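Local coordinates for protein putative epimerase (Burkholderia cenocepacia, PDB 4LW8) that is a putative epimerase of the NAD(P)-dependent epimerase/dehydratase family, probably acting on a sugar nucleotide in lipopolysaccharide O-antigen biosynthesis, at residues N158-A161 with V162-L165; K172-A175 with D176-P179; S225-R228 with D229-A233; A254-L257 with K258-L261; K295-A299 with V300-P304. All coordinates share one frame; numbering follows the deposited sequence.

Interaction 1 (N158-A161 with V162-L165); sequences NDYA and VSKL
Lys-164 lies alongside Tyr-160, one turn further along helix 159-172, and both side chains point the same way. Lys-164 CB rests 3.6 Å from Ala-161 O. A bend at chi2 (-65°) then turns the lysine chain along the ring, placing CG 4.1 Å above one face of the Tyr-160 ring plane, displaced toward the rim. Beyond CG the chain runs straight: CE comes within 3.2 Å of Tyr-160 OH, and NZ, 4.2 Å from that OH, makes its hydrogen bond to Ala-134 O instead. The backbone of the same turn is held at Tyr-160 O, which takes Lys-164 N at 3.1 Å and Ser-163 OG at 2.8 Å, both from the same face of its carbonyl plane; Ser-163 OG also meets Asn-110 ND2. At the start of the helix, Asn-158 is the N-cap, its OD1 accepting from Ala-161 N at 2.8 Å with an N-H...O angle of 159°. Asp-159 ties this first turn to Tyr-107 and, by a salt bridge, to Arg-115 of the second subunit. The Tyr-x-x-x-Lys spacing matches the signature of short-chain dehydrogenase relatives, where the pair serves catalysis. The flank-to-flank fit, with Lys-164 NZ bonded to the backbone oxygen of Ala-134 and the hydroxyl close to CE, is consistent with the same use here.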
loop_
_atom_site.group_PDB
_atom_site.type_symbol
_atom_site.label_atom_id
_atom_site.label_comp_id
_atom_site.label_asym_id
_atom_site.label_seq_id
_atom_site.Cartn_x
_atom_site.Cartn_y
_atom_site.Cartn_z
ATOM N N ASN A 158 -10.818 0.864 -4.368
ATOM C CA ASN A 158 -11.247 -0.308 -3.602
ATOM C C ASN A 158 -10.026 -1.052 -3.070
ATOM O O ASN A 158 -8.894 -0.713 -3.432
ATOM C CB ASN A 158 -12.143 -1.219 -4.456
ATOM C CG ASN A 158 -11.476 -1.649 -5.760
ATOM O OD1 ASN A 158 -10.308 -2.039 -5.795
ATOM N ND2 ASN A 158 -12.220 -1.547 -6.846
ATOM N N ASP A 159 -10.243 -2.030 -2.190
ATOM C CA ASP A 159 -9.125 -2.732 -1.553
ATOM C C ASP A 159 -8.248 -3.441 -2.564
ATOM O O ASP A 159 -7.028 -3.482 -2.417
ATOM C CB ASP A 159 -9.630 -3.736 -0.508
ATOM C CG ASP A 159 -10.201 -3.052 0.713
ATOM O OD1 ASP A 159 -9.460 -2.323 1.409
ATOM O OD2 ASP A 159 -11.393 -3.210 0.980
ATOM N N TYR A 160 -8.863 -4.001 -3.594
ATOM C CA TYR A 160 -8.094 -4.652 -4.650
ATOM C C TYR A 160 -7.105 -3.650 -5.277
ATOM O O TYR A 160 -5.912 -3.941 -5.427
ATOM C CB TYR A 160 -9.023 -5.237 -5.726
ATOM C CG TYR A 160 -8.265 -5.819 -6.911
ATOM C CD1 TYR A 160 -7.450 -6.938 -6.765
ATOM C CD2 TYR A 160 -8.348 -5.242 -8.167
ATOM C CE1 TYR A 160 -6.744 -7.470 -7.850
ATOM C CE2 TYR A 160 -7.645 -5.764 -9.256
ATOM C CZ TYR A 160 -6.848 -6.876 -9.088
ATOM O OH TYR A 160 -6.161 -7.394 -10.164
ATOM N N ALA A 161 -7.593 -2.458 -5.631
ATOM C CA ALA A 161 -6.727 -1.450 -6.263
ATOM C C ALA A 161 -5.628 -0.967 -5.299
ATOM O O ALA A 161 -4.488 -0.733 -5.709
ATOM C CB ALA A 161 -7.569 -0.271 -6.775
ATOM N N VAL A 162 -5.975 -0.818 -4.020
ATOM C CA VAL A 162 -5.001 -0.450 -2.990
ATOM C C VAL A 162 -3.909 -1.519 -2.881
ATOM O O VAL A 162 -2.714 -1.202 -2.789
ATOM C CB VAL A 162 -5.663 -0.257 -1.610
ATOM C CG1 VAL A 162 -4.582 -0.037 -0.518
ATOM C CG2 VAL A 162 -6.658 0.922 -1.638
ATOM N N SER A 163 -4.315 -2.785 -2.906
ATOM C CA SER A 163 -3.355 -3.886 -2.751
ATOM C C SER A 163 -2.396 -3.930 -3.936
ATOM O O SER A 163 -1.221 -4.269 -3.769
ATOM C CB SER A 163 -4.078 -5.244 -2.566
ATOM O OG SER A 163 -4.536 -5.818 -3.789
ATOM N N LYS A 164 -2.880 -3.572 -5.127
ATOM C CA LYS A 164 -2.012 -3.521 -6.316
ATOM C C LYS A 164 -0.984 -2.397 -6.203
ATOM O O LYS A 164 0.194 -2.576 -6.535
ATOM C CB LYS A 164 -2.844 -3.343 -7.592
ATOM C CG LYS A 164 -3.545 -4.620 -8.073
ATOM C CD LYS A 164 -2.504 -5.664 -8.499
ATOM C CE LYS A 164 -3.103 -6.758 -9.351
ATOM N NZ LYS A 164 -2.048 -7.748 -9.723
ATOM N N LEU A 165 -1.427 -1.241 -5.725
ATOM C CA LEU A 165 -0.528 -0.119 -5.499
ATOM C C LEU A 165 0.508 -0.473 -4.434
ATOM O O LEU A 165 1.700 -0.181 -4.580
ATOM C CB LEU A 165 -1.313 1.128 -5.068
ATOM C CG LEU A 165 -0.485 2.392 -4.901
ATOM C CD1 LEU A 165 0.168 2.724 -6.238
ATOM C CD2 LEU A 165 -1.338 3.585 -4.380
#

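Interaction 2 (K172-A175 with D176-P179); sequences KLWA and DRLP
Arg-177 folds back onto Trp-174 through two torsions: chi1 of -81° puts CG beside the backbone N, and a bend at chi3 (-71°) swings the guanidinium over the indole. The two flat groups are stacked, with planes 23° apart. Trp-174 CE3 lies under the middle of the guanidinium, 3.7 Å from its plane, and Trp-174 CZ3 is 3.5 Å from Arg-177 NH1. The cation-pi contact is off-centre, Arg-177 CZ standing 4.2 Å from the centroid of the six-membered ring. In-plane partners fix the guanidinium's rotation. Arg-177 NE forms a salt bridge with Asp-176 OD1 at 3.1 Å, meeting that oxygen from above the carboxylate plane, and Arg-177 NH2 makes a weak hydrogen bond to Leu-173 O at 3.0 Å near the guanidinium edge. The backbone supports the fold-back, since Trp-174 O receives two N-H groups: Arg-177 N at 2.9 Å, from well above the carbonyl plane, and Leu-178 N at 3.0 Å, close to the C=O direction. The type I beta turn from Lys-172 to Ala-175 includes Trp-174. Trp-174 also packs on Leu-118, Ala-119 and Ser-122 of helix 103-122, while Pro-179 joins Val-131 by backbone hydrogen bonding as the chain enters strand 180-189. The compact turn thus connects helix 159-172 to the next strand of the Rossmann-like sheet. Chemically, the positive charge of Arg-177 is probably balanced mainly by Asp-176, with an off-centre pi contact in addition, while the indole carries the cation on one face and also packs on the neighbouring helix.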
loop_
_atom_site.group_PDB
_atom_site.type_symbol
_atom_site.label_atom_id
_atom_site.label_comp_id
_atom_site.label_asym_id
_atom_site.label_seq_id
_atom_site.Cartn_x
_atom_site.Cartn_y
_atom_site.Cartn_z
ATOM N N LYS A 172 9.379 -2.458 -5.150
ATOM C CA LYS A 172 10.505 -1.563 -5.357
ATOM C C LYS A 172 11.564 -1.715 -4.274
ATOM O O LYS A 172 12.686 -1.266 -4.461
ATOM C CB LYS A 172 10.021 -0.113 -5.450
ATOM C CG LYS A 172 9.192 0.135 -6.713
ATOM C CD LYS A 172 8.771 1.605 -6.856
ATOM C CE LYS A 172 8.168 1.850 -8.241
ATOM N NZ LYS A 172 7.820 3.268 -8.504
ATOM N N LEU A 173 11.221 -2.343 -3.144
ATOM C CA LEU A 173 12.230 -2.607 -2.113
ATOM C C LEU A 173 13.282 -3.606 -2.618
ATOM O O LEU A 173 14.361 -3.694 -2.066
ATOM C CB LEU A 173 11.588 -3.135 -0.822
ATOM C CG LEU A 173 10.471 -2.269 -0.219
ATOM C CD1 LEU A 173 9.885 -2.915 1.027
ATOM C CD2 LEU A 173 10.988 -0.861 0.107
ATOM N N TRP A 174 12.959 -4.338 -3.677
ATOM C CA TRP A 174 13.853 -5.358 -4.230
ATOM C C TRP A 174 14.649 -4.857 -5.445
ATOM O O TRP A 174 15.347 -5.636 -6.089
ATOM C CB TRP A 174 13.029 -6.607 -4.600
ATOM C CG TRP A 174 12.416 -7.221 -3.376
ATOM C CD1 TRP A 174 11.236 -6.860 -2.766
ATOM C CD2 TRP A 174 12.974 -8.270 -2.580
ATOM N NE1 TRP A 174 11.027 -7.632 -1.652
ATOM C CE2 TRP A 174 12.076 -8.506 -1.512
ATOM C CE3 TRP A 174 14.140 -9.049 -2.674
ATOM C CZ2 TRP A 174 12.310 -9.483 -0.542
ATOM C CZ3 TRP A 174 14.378 -10.016 -1.698
ATOM C CH2 TRP A 174 13.466 -10.225 -0.651
ATOM N N ALA A 175 14.559 -3.558 -5.738
ATOM C CA ALA A 175 15.136 -3.003 -6.957
ATOM C C ALA A 175 16.658 -3.146 -7.000
ATOM O O ALA A 175 17.243 -3.196 -8.077
ATOM C CB ALA A 175 14.751 -1.533 -7.116
ATOM N N ASP A 176 17.298 -3.218 -5.839
ATOM C CA ASP A 176 18.757 -3.368 -5.793
ATOM C C ASP A 176 19.186 -4.802 -6.126
ATOM O O ASP A 176 20.364 -5.070 -6.354
ATOM C CB ASP A 176 19.302 -2.962 -4.413
ATOM C CG ASP A 176 18.617 -3.715 -3.260
ATOM O OD1 ASP A 176 17.451 -4.156 -3.431
ATOM O OD2 ASP A 176 19.245 -3.871 -2.185
ATOM N N ARG A 177 18.228 -5.723 -6.143
ATOM C CA ARG A 177 18.542 -7.137 -6.337
ATOM C C ARG A 177 17.977 -7.701 -7.636
ATOM O O ARG A 177 18.500 -8.677 -8.166
ATOM C CB ARG A 177 18.039 -7.952 -5.135
ATOM C CG ARG A 177 19.001 -7.885 -3.929
ATOM C CD ARG A 177 18.288 -8.133 -2.601
ATOM N NE ARG A 177 17.427 -7.016 -2.211
ATOM C CZ ARG A 177 16.742 -6.958 -1.071
ATOM N NH1 ARG A 177 16.801 -7.967 -0.207
ATOM N NH2 ARG A 177 15.992 -5.895 -0.796
ATOM N N LEU A 178 16.930 -7.073 -8.166
ATOM C CA LEU A 178 16.235 -7.611 -9.335
ATOM C C LEU A 178 15.857 -6.516 -10.330
ATOM O O LEU A 178 15.502 -5.413 -9.929
ATOM C CB LEU A 178 14.969 -8.373 -8.905
ATOM C CG LEU A 178 15.061 -9.641 -8.034
ATOM C CD1 LEU A 178 13.648 -10.027 -7.539
ATOM C CD2 LEU A 178 15.659 -10.792 -8.820
ATOM N N PRO A 179 15.911 -6.831 -11.634
ATOM C CA PRO A 179 15.455 -5.896 -12.674
ATOM C C PRO A 179 13.940 -5.942 -12.831
ATOM O O PRO A 179 13.407 -6.818 -13.511
ATOM C CB PRO A 179 16.151 -6.400 -13.928
ATOM C CG PRO A 179 16.318 -7.878 -13.689
ATOM C CD PRO A 179 16.502 -8.055 -12.207
#

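Interaction 3 (S225-R228 with D229-A233); sequences SDVR and DVTAA
Asp-226 and Val-230 meet at a strand-to-helix junction of the Rossmann-like fold, where strand 221-226 passes into helix 227-240. Val-230 N donates to Asp-226 O at 3.1 Å, in the carbonyl plane, while Val-230 CG2 packs 3.8 Å from Ser-225 CB. One residue on, Val-227 O accepts twice: Thr-231 N and Thr-231 OG1, each at 3.0 Å, approach from opposite faces of its plane. Behind this shell, Asp-226 acts as the N-cap. Its OD1 takes Arg-228 N through the anti lone pair and also accepts from Arg-228 NE, so one oxygen holds both the backbone and the side chain of the same arginine. Arg-228 NH2 completes a side-on, two-nitrogen salt bridge with Asp-226 OD2 at 2.7 Å; the bonds are nearly straight (175° at NE, 173° at NH2) and lie in the guanidinium plane. Further out, Trp-314 gives that arginine a cation-pi partner, and Asp-226 OD2 also bonds Thr-311 OG1, both on helix 308-321. Asp-229 OD2 accepts from Thr-306 N. One water bridges the junction, accepting from Asp-226 N at 2.8 Å and donating to Asp-229 OD2 at 2.6 Å.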
loop_
_atom_site.group_PDB
_atom_site.type_symbol
_atom_site.label_atom_id
_atom_site.label_comp_id
_atom_site.label_asym_id
_atom_site.label_seq_id
_atom_site.Cartn_x
_atom_site.Cartn_y
_atom_site.Cartn_z
ATOM N N SER A 225 -8.613 -2.971 -24.293
ATOM C CA SER A 225 -7.602 -3.594 -25.164
ATOM C C SER A 225 -7.871 -5.071 -25.361
ATOM O O SER A 225 -8.573 -5.713 -24.572
ATOM C CB SER A 225 -6.183 -3.423 -24.584
ATOM O OG SER A 225 -5.832 -2.055 -24.454
ATOM N N ASP A 226 -7.292 -5.600 -26.424
ATOM C CA ASP A 226 -7.279 -7.019 -26.704
ATOM C C ASP A 226 -6.163 -7.653 -25.868
ATOM O O ASP A 226 -5.035 -7.155 -25.867
ATOM C CB ASP A 226 -7.050 -7.233 -28.211
ATOM C CG ASP A 226 -7.287 -8.652 -28.649
ATOM O OD1 ASP A 226 -6.641 -9.572 -28.102
ATOM O OD2 ASP A 226 -8.122 -8.840 -29.559
ATOM N N VAL A 227 -6.475 -8.730 -25.153
ATOM C CA VAL A 227 -5.480 -9.450 -24.351
ATOM C C VAL A 227 -4.234 -9.845 -25.184
ATOM O O VAL A 227 -3.108 -9.859 -24.671
ATOM C CB VAL A 227 -6.107 -10.718 -23.688
ATOM C CG1 VAL A 227 -6.578 -11.730 -24.746
ATOM C CG2 VAL A 227 -5.132 -11.359 -22.712
ATOM N N ARG A 228 -4.420 -10.112 -26.474
ATOM C CA ARG A 228 -3.292 -10.462 -27.325
ATOM C C ARG A 228 -2.338 -9.272 -27.494
ATOM O O ARG A 228 -1.120 -9.451 -27.482
ATOM C CB ARG A 228 -3.781 -10.954 -28.689
ATOM C CG ARG A 228 -4.488 -12.294 -28.630
ATOM C CD ARG A 228 -5.221 -12.615 -29.907
ATOM N NE ARG A 228 -6.285 -11.649 -30.172
ATOM C CZ ARG A 228 -7.072 -11.701 -31.240
ATOM N NH1 ARG A 228 -6.912 -12.677 -32.132
ATOM N NH2 ARG A 228 -8.011 -10.786 -31.419
ATOM N N ASP A 229 -2.884 -8.062 -27.610
ATOM C CA ASP A 229 -2.067 -6.847 -27.666
ATOM C C ASP A 229 -1.356 -6.602 -26.343
ATOM O O ASP A 229 -0.203 -6.162 -26.310
ATOM C CB ASP A 229 -2.912 -5.605 -27.988
ATOM C CG ASP A 229 -3.544 -5.645 -29.371
ATOM O OD1 ASP A 229 -3.169 -6.499 -30.201
ATOM O OD2 ASP A 229 -4.407 -4.786 -29.641
ATOM N N VAL A 230 -2.062 -6.852 -25.244
ATOM C CA VAL A 230 -1.499 -6.583 -23.923
ATOM C C VAL A 230 -0.292 -7.502 -23.665
ATOM O O VAL A 230 0.773 -7.056 -23.230
ATOM C CB VAL A 230 -2.559 -6.760 -22.815
ATOM C CG1 VAL A 230 -1.913 -6.810 -21.422
ATOM C CG2 VAL A 230 -3.640 -5.646 -22.895
ATOM N N THR A 231 -0.439 -8.781 -23.970
ATOM C CA THR A 231 0.653 -9.708 -23.727
ATOM C C THR A 231 1.808 -9.468 -24.715
ATOM O O THR A 231 2.967 -9.704 -24.370
ATOM C CB THR A 231 0.150 -11.167 -23.753
ATOM O OG1 THR A 231 -0.538 -11.425 -24.980
ATOM C CG2 THR A 231 -0.823 -11.397 -22.577
ATOM N N ALA A 232 1.508 -8.996 -25.928
ATOM C CA ALA A 232 2.579 -8.615 -26.859
ATOM C C ALA A 232 3.410 -7.470 -26.261
ATOM O O ALA A 232 4.628 -7.457 -26.380
ATOM C CB ALA A 232 2.014 -8.219 -28.223
ATOM N N ALA A 233 2.740 -6.517 -25.620
ATOM C CA ALA A 233 3.414 -5.421 -24.921
ATOM C C ALA A 233 4.238 -5.925 -23.732
ATOM O O ALA A 233 5.357 -5.475 -23.509
ATOM C CB ALA A 233 2.383 -4.391 -24.444
HETATM O O HOH W 1 -6.013 -3.639 -27.983
#

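Interaction 4 (A254-L257 with K258-L261); sequences AYSL and KEVL
Glu-259 OE2 is the polar centre of this contact, reaching back to Ser-256 and a water. Ser-256 N donates to it at 2.8 Å in a nearly straight bond (172°), approaching from above the carboxylate plane. A water donates to the same oxygen at 2.8 Å and to Ala-254 O, so the carboxylate is also bridged to the chain two residues before the cap. In return, Glu-259 N donates to Ser-256 OG at 3.1 Å. Reciprocity of this kind depends on both side chains. Chi1 of 68° sets Ser-256 OG between its own backbone N and carbonyl carbon, facing the first turn, while Glu-259 stretches out beyond CG to carry OE2 back to the serine N-H. Close packing accompanies the bonds, with Glu-259 CG 3.3 Å from Ser-256 OG. The other carboxylate oxygen, OE1, sits 3.6 Å from Tyr-255 CD1, approaching the ring obliquely as the two side chains cross at about a right angle. On the apolar flank, Tyr-255 CB meets Val-260 CG2 at 4.1 Å. Val-260 N bonds to Ser-256 O, and Leu-261 N bonds to Leu-257 O at 2.8 Å, beginning the regular helical pattern. Leu-257 and Val-260 pack on Leu-202 of helix 198-207, whereas Tyr-255 pairs through its backbone with Arg-222 of strand 221-226. Ser-256 and Glu-259 therefore form a capping box, closing the N-terminus of helix 257-268 directly where strand 254-256 ends.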
loop_
_atom_site.group_PDB
_atom_site.type_symbol
_atom_site.label_atom_id
_atom_site.label_comp_id
_atom_site.label_asym_id
_atom_site.label_seq_id
_atom_site.Cartn_x
_atom_site.Cartn_y
_atom_site.Cartn_z
ATOM N N ALA A 254 -10.970 5.366 -25.947
ATOM C CA ALA A 254 -12.057 5.193 -24.997
ATOM C C ALA A 254 -13.377 4.937 -25.720
ATOM O O ALA A 254 -13.756 5.681 -26.618
ATOM C CB ALA A 254 -12.174 6.417 -24.098
ATOM N N TYR A 255 -14.060 3.867 -25.329
ATOM C CA TYR A 255 -15.362 3.522 -25.887
ATOM C C TYR A 255 -16.462 3.583 -24.829
ATOM O O TYR A 255 -16.283 3.089 -23.717
ATOM C CB TYR A 255 -15.332 2.111 -26.485
ATOM C CG TYR A 255 -14.448 1.895 -27.703
ATOM C CD1 TYR A 255 -14.869 2.268 -28.972
ATOM C CD2 TYR A 255 -13.195 1.316 -27.574
ATOM C CE1 TYR A 255 -14.064 2.049 -30.083
ATOM C CE2 TYR A 255 -12.385 1.092 -28.674
ATOM C CZ TYR A 255 -12.821 1.459 -29.922
ATOM O OH TYR A 255 -12.003 1.237 -31.008
ATOM N N SER A 256 -17.600 4.179 -25.172
ATOM C CA SER A 256 -18.766 4.126 -24.299
ATOM C C SER A 256 -19.448 2.769 -24.439
ATOM O O SER A 256 -19.245 2.069 -25.430
ATOM C CB SER A 256 -19.752 5.234 -24.644
ATOM O OG SER A 256 -20.340 5.001 -25.912
ATOM N N LEU A 257 -20.286 2.415 -23.472
ATOM C CA LEU A 257 -21.045 1.168 -23.551
ATOM C C LEU A 257 -21.994 1.185 -24.755
ATOM O O LEU A 257 -22.280 0.152 -25.354
ATOM C CB LEU A 257 -21.815 0.940 -22.257
ATOM C CG LEU A 257 -21.862 -0.475 -21.693
ATOM C CD1 LEU A 257 -20.538 -1.212 -21.887
ATOM C CD2 LEU A 257 -22.214 -0.384 -20.216
ATOM N N LYS A 258 -22.447 2.378 -25.118
ATOM C CA LYS A 258 -23.296 2.569 -26.288
ATOM C C LYS A 258 -22.556 2.201 -27.577
ATOM O O LYS A 258 -23.128 1.570 -28.464
ATOM C CB LYS A 258 -23.789 4.021 -26.360
ATOM C CG LYS A 258 -24.838 4.286 -27.434
ATOM C CD LYS A 258 -25.164 5.775 -27.563
ATOM C CE LYS A 258 -26.179 6.029 -28.681
ATOM N NZ LYS A 258 -26.392 7.484 -28.953
ATOM N N GLU A 259 -21.291 2.600 -27.677
ATOM C CA GLU A 259 -20.469 2.245 -28.834
ATOM C C GLU A 259 -20.228 0.739 -28.898
ATOM O O GLU A 259 -20.256 0.143 -29.977
ATOM C CB GLU A 259 -19.114 2.966 -28.797
ATOM C CG GLU A 259 -19.158 4.499 -28.906
ATOM C CD GLU A 259 -17.782 5.121 -28.667
ATOM O OE1 GLU A 259 -16.946 5.115 -29.600
ATOM O OE2 GLU A 259 -17.525 5.599 -27.541
ATOM N N VAL A 260 -20.003 0.128 -27.737
ATOM C CA VAL A 260 -19.741 -1.303 -27.676
ATOM C C VAL A 260 -21.003 -2.068 -28.068
ATOM O O VAL A 260 -20.950 -2.993 -28.889
ATOM C CB VAL A 260 -19.261 -1.736 -26.273
ATOM C CG1 VAL A 260 -19.099 -3.249 -26.211
ATOM C CG2 VAL A 260 -17.933 -1.064 -25.945
ATOM N N LEU A 261 -22.140 -1.659 -27.504
ATOM C CA LEU A 261 -23.421 -2.251 -27.872
ATOM C C LEU A 261 -23.660 -2.137 -29.377
ATOM O O LEU A 261 -24.094 -3.093 -30.010
ATOM C CB LEU A 261 -24.575 -1.586 -27.104
ATOM C CG LEU A 261 -24.631 -1.908 -25.607
ATOM C CD1 LEU A 261 -25.582 -0.957 -24.859
ATOM C CD2 LEU A 261 -25.032 -3.368 -25.422
HETATM O O HOH W 2 -16.162 7.744 -26.423
#

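Interaction 5 (K295-A299 with V300-P304); sequences KLRRA and VGELP
Val-300 N donates to Leu-296 O at 2.9 Å and Gly-301 N to Arg-297 O at 2.7 Å, the last i to i+4 bonds of helix 294-300 before Gly-301, with phi of 90°, leaves helical geometry. The second bond is the more bent, with an N-H...O angle of 134°. Leu-296 O is shared, since Ala-299 N also donates to it. Among the side chains, Val-300 CG2 sits between its own backbone N and carbonyl carbon, which brings it 3.7 Å from Leu-296 CD1. Both side chains also touch helix 227-240, Leu-296 at Leu-237 and Val-300 at Lys-236. Across the turn, Arg-297 and Glu-302 form a stretched salt bridge, NE to OE1 at 3.5 Å, weak as a hydrogen bond. Glu-302 OE1 lies at the guanidinium edge near its plane, although the guanidinium and carboxylate planes differ by 36°. Glu-302 OE2 approaches the aliphatic part instead, 3.3 Å from Arg-297 CD. Arg-297 NH2 has a firmer partner, a salt bridge with Glu-252. Asp-294 pairs weakly with the same arginine too, so the contact with Glu-302 is probably a modest electrostatic addition to the backbone bonds and the Leu-296 and Val-300 contact.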
loop_
_atom_site.group_PDB
_atom_site.type_symbol
_atom_site.label_atom_id
_atom_site.label_comp_id
_atom_site.label_asym_id
_atom_site.label_seq_id
_atom_site.Cartn_x
_atom_site.Cartn_y
_atom_site.Cartn_z
ATOM N N LYS A 295 4.708 6.548 -22.936
ATOM C CA LYS A 295 5.960 6.142 -22.310
ATOM C C LYS A 295 6.397 4.765 -22.835
ATOM O O LYS A 295 7.570 4.549 -23.148
ATOM C CB LYS A 295 5.837 6.121 -20.787
ATOM C CG LYS A 295 7.150 5.821 -20.071
ATOM C CD LYS A 295 6.912 5.586 -18.585
ATOM C CE LYS A 295 8.227 5.332 -17.847
ATOM N NZ LYS A 295 7.985 5.052 -16.403
ATOM N N LEU A 296 5.448 3.836 -22.913
ATOM C CA LEU A 296 5.702 2.517 -23.480
ATOM C C LEU A 296 6.199 2.622 -24.926
ATOM O O LEU A 296 7.172 1.972 -25.317
ATOM C CB LEU A 296 4.438 1.661 -23.410
ATOM C CG LEU A 296 4.455 0.284 -24.081
ATOM C CD1 LEU A 296 5.412 -0.667 -23.380
ATOM C CD2 LEU A 296 3.043 -0.306 -24.098
ATOM N N ARG A 297 5.524 3.448 -25.716
ATOM C CA ARG A 297 5.865 3.607 -27.125
ATOM C C ARG A 297 7.310 4.090 -27.276
ATOM O O ARG A 297 8.073 3.563 -28.092
ATOM C CB ARG A 297 4.875 4.578 -27.794
ATOM C CG ARG A 297 5.140 4.905 -29.259
ATOM C CD ARG A 297 4.152 5.968 -29.767
ATOM N NE ARG A 297 2.775 5.465 -29.743
ATOM C CZ ARG A 297 1.808 5.910 -28.941
ATOM N NH1 ARG A 297 2.046 6.883 -28.069
ATOM N NH2 ARG A 297 0.597 5.371 -29.011
ATOM N N ARG A 298 7.704 5.052 -26.454
ATOM C CA ARG A 298 9.062 5.578 -26.520
ATOM C C ARG A 298 10.095 4.540 -26.093
ATOM O O ARG A 298 11.240 4.605 -26.516
ATOM C CB ARG A 298 9.177 6.843 -25.671
ATOM C CG ARG A 298 8.459 8.035 -26.299
ATOM C CD ARG A 298 8.435 9.236 -25.368
ATOM N NE ARG A 298 7.781 10.397 -25.978
ATOM C CZ ARG A 298 8.397 11.290 -26.750
ATOM N NH1 ARG A 298 9.690 11.164 -27.019
ATOM N NH2 ARG A 298 7.719 12.314 -27.256
ATOM N N ALA A 299 9.686 3.579 -25.269
ATOM C CA ALA A 299 10.607 2.562 -24.751
ATOM C C ALA A 299 10.763 1.344 -25.668
ATOM O O ALA A 299 11.856 0.791 -25.791
ATOM C CB ALA A 299 10.156 2.102 -23.369
ATOM N N VAL A 300 9.672 0.908 -26.293
ATOM C CA VAL A 300 9.701 -0.320 -27.089
ATOM C C VAL A 300 9.253 -0.122 -28.537
ATOM O O VAL A 300 9.267 -1.068 -29.324
ATOM C CB VAL A 300 8.827 -1.412 -26.452
ATOM C CG1 VAL A 300 9.218 -1.615 -24.995
ATOM C CG2 VAL A 300 7.352 -1.037 -26.539
ATOM N N GLY A 301 8.831 1.094 -28.877
ATOM C CA GLY A 301 8.434 1.435 -30.240
ATOM C C GLY A 301 6.951 1.187 -30.466
ATOM O O GLY A 301 6.223 0.811 -29.542
ATOM N N GLU A 302 6.506 1.385 -31.699
ATOM C CA GLU A 302 5.097 1.247 -32.052
ATOM C C GLU A 302 4.619 -0.194 -31.950
ATOM O O GLU A 302 5.358 -1.122 -32.261
ATOM C CB GLU A 302 4.846 1.769 -33.470
ATOM C CG GLU A 302 5.124 3.254 -33.661
ATOM C CD GLU A 302 4.036 4.141 -33.083
ATOM O OE1 GLU A 302 2.972 3.611 -32.690
ATOM O OE2 GLU A 302 4.245 5.372 -33.024
ATOM N N LEU A 303 3.378 -0.383 -31.522
ATOM C CA LEU A 303 2.809 -1.717 -31.489
ATOM C C LEU A 303 1.434 -1.624 -32.128
ATOM O O LEU A 303 0.681 -0.700 -31.840
ATOM C CB LEU A 303 2.719 -2.247 -30.055
ATOM C CG LEU A 303 4.072 -2.629 -29.437
ATOM C CD1 LEU A 303 3.970 -2.858 -27.942
ATOM C CD2 LEU A 303 4.670 -3.845 -30.137
ATOM N N PRO A 304 1.091 -2.607 -32.971
ATOM C CA PRO A 304 -0.215 -2.638 -33.631
ATOM C C PRO A 304 -1.317 -2.734 -32.593
ATOM O O PRO A 304 -1.155 -3.447 -31.606
ATOM C CB PRO A 304 -0.139 -3.885 -34.523
ATOM C CG PRO A 304 0.916 -4.737 -33.898
ATOM C CD PRO A 304 1.921 -3.769 -33.338
#

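The five contacts follow one another along the chain. Interactions 1 and 2 lie at the start of helix 159-172 and just after its end, centres 21 Å apart. Interactions 3 and 4 reach neighbouring strands of one sheet, 221-226 and 254-256, centres 19 Å apart. Interactions 3 and 5 touch: Ala-233 packs against Leu-303 and Leu-296, so the exit from helix 294-300 rests on helix 227-240. Interactions 2 and 4, centres 40 Å apart, fall on opposite sides of the chain's centre. Interactions 1, 3 and 4 mark helix starts, whereas 2 and 5 mark exits; Asp-159 (interaction 1) packs on Leu-173 (interaction 2) of the second subunit, so both ends of helix 159-172 join the interface.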